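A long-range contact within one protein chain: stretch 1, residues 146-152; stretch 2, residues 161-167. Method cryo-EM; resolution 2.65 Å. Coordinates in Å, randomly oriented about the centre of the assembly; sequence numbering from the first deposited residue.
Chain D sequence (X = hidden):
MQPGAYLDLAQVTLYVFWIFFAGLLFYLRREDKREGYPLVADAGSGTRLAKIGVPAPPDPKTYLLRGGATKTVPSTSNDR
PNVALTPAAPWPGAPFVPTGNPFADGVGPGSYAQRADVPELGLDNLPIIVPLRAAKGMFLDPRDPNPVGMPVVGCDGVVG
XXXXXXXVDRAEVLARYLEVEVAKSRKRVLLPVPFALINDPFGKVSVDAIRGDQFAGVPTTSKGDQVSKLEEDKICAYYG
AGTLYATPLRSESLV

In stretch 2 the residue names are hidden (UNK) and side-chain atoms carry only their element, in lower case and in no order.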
# COMPACT_ATOMS: atom_id res chain seq x y z
N ASN D 146 -14.22 -12.65 -33.33
CA ASN D 146 -15.00 -13.83 -33.01
C ASN D 146 -14.16 -15.07 -33.24
O ASN D 146 -13.74 -15.32 -34.37
CB ASN D 146 -16.27 -13.89 -33.85
CG ASN D 146 -17.26 -14.92 -33.34
OD1 ASN D 146 -16.88 -15.87 -32.66
ND2 ASN D 146 -18.53 -14.73 -33.66
N PRO D 147 -13.90 -15.87 -32.20
CA PRO D 147 -13.05 -17.05 -32.40
C PRO D 147 -13.69 -18.14 -33.22
O PRO D 147 -12.98 -18.88 -33.90
CB PRO D 147 -12.77 -17.52 -30.97
CG PRO D 147 -13.21 -16.41 -30.07
CD PRO D 147 -14.29 -15.69 -30.80
N VAL D 148 -15.02 -18.26 -33.19
CA VAL D 148 -15.66 -19.42 -33.79
C VAL D 148 -15.40 -19.44 -35.29
O VAL D 148 -15.39 -18.40 -35.96
CB VAL D 148 -17.17 -19.44 -33.49
CG1 VAL D 148 -17.89 -18.33 -34.23
CG2 VAL D 148 -17.76 -20.78 -33.85
N GLY D 149 -15.14 -20.64 -35.81
CA GLY D 149 -14.83 -20.79 -37.22
C GLY D 149 -13.35 -20.84 -37.48
O GLY D 149 -12.89 -21.63 -38.31
N MET D 150 -12.58 -20.01 -36.79
CA MET D 150 -11.13 -20.01 -36.96
C MET D 150 -10.58 -21.39 -36.65
O MET D 150 -10.88 -21.95 -35.59
CB MET D 150 -10.47 -18.98 -36.05
CG MET D 150 -10.91 -17.55 -36.24
SD MET D 150 -9.85 -16.47 -35.26
CE MET D 150 -10.69 -14.90 -35.42
N PRO D 151 -9.80 -21.99 -37.55
CA PRO D 151 -9.16 -23.27 -37.22
C PRO D 151 -7.93 -23.05 -36.35
O PRO D 151 -7.06 -22.25 -36.66
CB PRO D 151 -8.78 -23.85 -38.59
CG PRO D 151 -8.76 -22.69 -39.51
CD PRO D 151 -9.65 -21.63 -38.96
N VAL D 152 -7.88 -23.78 -35.25
CA VAL D 152 -6.80 -23.65 -34.28
C VAL D 152 -5.59 -24.44 -34.76
O VAL D 152 -5.72 -25.57 -35.26
CB VAL D 152 -7.25 -24.11 -32.89
CG1 VAL D 152 -7.70 -25.55 -32.95
CG2 VAL D 152 -6.14 -23.94 -31.87
N UNK D 161 -7.20 -28.16 -35.22
CA UNK D 161 -8.63 -28.40 -35.35
C UNK D 161 -9.37 -27.14 -35.72
O UNK D 161 -8.77 -26.24 -36.31
N UNK D 162 -10.64 -27.04 -35.38
CA UNK D 162 -11.43 -25.85 -35.67
C UNK D 162 -12.21 -25.42 -34.44
O UNK D 162 -12.82 -26.25 -33.77
c UNK D 162 -11.63 -26.34 -38.13
c UNK D 162 -12.39 -26.06 -36.85
o UNK D 162 -13.27 -27.16 -36.56
N UNK D 163 -12.20 -24.12 -34.15
CA UNK D 163 -12.94 -23.60 -33.01
C UNK D 163 -14.43 -23.68 -33.31
O UNK D 163 -14.91 -23.09 -34.29
c UNK D 163 -12.51 -22.18 -32.67
c UNK D 163 -11.04 -22.15 -32.34
c UNK D 163 -13.32 -21.65 -31.51
N UNK D 164 -15.16 -24.39 -32.46
CA UNK D 164 -16.58 -24.67 -32.65
C UNK D 164 -17.47 -23.85 -31.73
O UNK D 164 -18.52 -23.37 -32.16
c UNK D 164 -18.33 -26.44 -32.28
o UNK D 164 -16.32 -26.91 -33.53
c UNK D 164 -16.84 -26.16 -32.42
N UNK D 165 -17.08 -23.67 -30.47
CA UNK D 165 -17.93 -22.98 -29.51
C UNK D 165 -17.06 -22.30 -28.48
O UNK D 165 -15.95 -22.74 -28.18
o UNK D 165 -21.02 -22.69 -30.09
c UNK D 165 -18.90 -23.96 -28.84
c UNK D 165 -19.99 -23.30 -28.03
c UNK D 165 -20.91 -22.44 -28.87
o UNK D 165 -21.53 -21.52 -28.31
N UNK D 166 -17.57 -21.20 -27.93
CA UNK D 166 -16.90 -20.45 -26.89
C UNK D 166 -17.61 -20.73 -25.57
O UNK D 166 -18.82 -20.50 -25.45
c UNK D 166 -16.90 -18.94 -27.19
c UNK D 166 -16.30 -18.17 -26.05
c UNK D 166 -16.15 -18.68 -28.47
N UNK D 167 -16.87 -21.25 -24.60
CA UNK D 167 -17.41 -21.50 -23.28
C UNK D 167 -17.19 -20.28 -22.41
O UNK D 167 -16.09 -19.73 -22.37
c UNK D 167 -17.06 -24.32 -24.60
c UNK D 167 -17.82 -26.15 -23.59
c UNK D 167 -16.75 -22.72 -22.64
n UNK D 167 -17.48 -25.60 -24.80
c UNK D 167 -17.12 -24.01 -23.27
c UNK D 167 -18.30 -27.42 -23.29
c UNK D 167 -17.88 -25.48 -21.28
c UNK D 167 -17.61 -25.17 -22.61
c UNK D 167 -18.56 -27.69 -21.98
c UNK D 167 -18.35 -26.73 -20.98

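Position 161 has backbone atoms and nothing more, so it is glycine. G161 sits flush against V152: its N donates to V152 O at 3.0 Å, and V152 N returns a weak bond to G161 O at 2.8 Å, bent to 120°. An ideal CB here would lie 3.9 Å from V152 CG1, so the bare backbone rather than the contact identifies the residue.

Position 162 carries three side-chain atoms: a carbon branching to one oxygen and one carbon. CA-to-CB points sideways, and the branch carbon lies against the P151 ring. That is threonine. T162 CG2 comes 3.8 Å from P151 CB. The backbones are close here too, with P151 CA and T162 CA 3.8 Å apart.

Position 163 shows three carbons, the first carrying the other two, with no heteroatom. CA-to-CB points toward stretch 1, and the first carbon, CB, lies 3.6 Å from P147 O. A beta-branched, wholly hydrocarbon side chain of this size is valine. V163, in the t rotamer, spreads its methyls over two neighbours: CG1 is 4.2 Å from P147 CB, and CG2 is 4.3 Å from V152 CB. V163 N donates to M150 O at 2.9 Å and V163 O accepts from G149 N at 2.9 Å, both nearly straight.

Position 164 again has one carbon carrying an oxygen and a carbon, but CA-to-CB points away. The atoms give threonine. T164 CB, its side chain's closest atom to stretch 1, is 5.6 Å from V148 CG2. T164 meets the other stretch through its backbone, its O lying 3.2 Å from V148 CG2.

Position 165 has three carbons in a row, the third bearing two oxygens: a carboxylate on a two-methylene arm, hence glutamate. CA-to-CB points away, and E165 OE2 is hydrogen-bonded elsewhere in the structure.

Position 166 repeats the three-carbon fork; CA-to-CB points toward stretch 1, and one end carbon lies against the P147 ring. It is valine, with V166 CG2 4.0 Å from P147 CG.

Position 167 has one carbon leading to fused five- and six-membered rings with eight carbons and one nitrogen, which is tryptophan. W167 is out of reach of stretch 1.

The rule is a strand held by a turn. P147 to M150 form a type II turn, closed by M150 N to P147 O at 3.1 Å, and G149 takes backbone angles that would jam a CB against the preceding carbonyl. This turn offers G149 N and M150 O to V163, while P147 supplies an apolar surface for both valines. Backbone bonds set the register; V163 adds the most buried area.

Stretch 2, residues 161-167: GTVTEVW
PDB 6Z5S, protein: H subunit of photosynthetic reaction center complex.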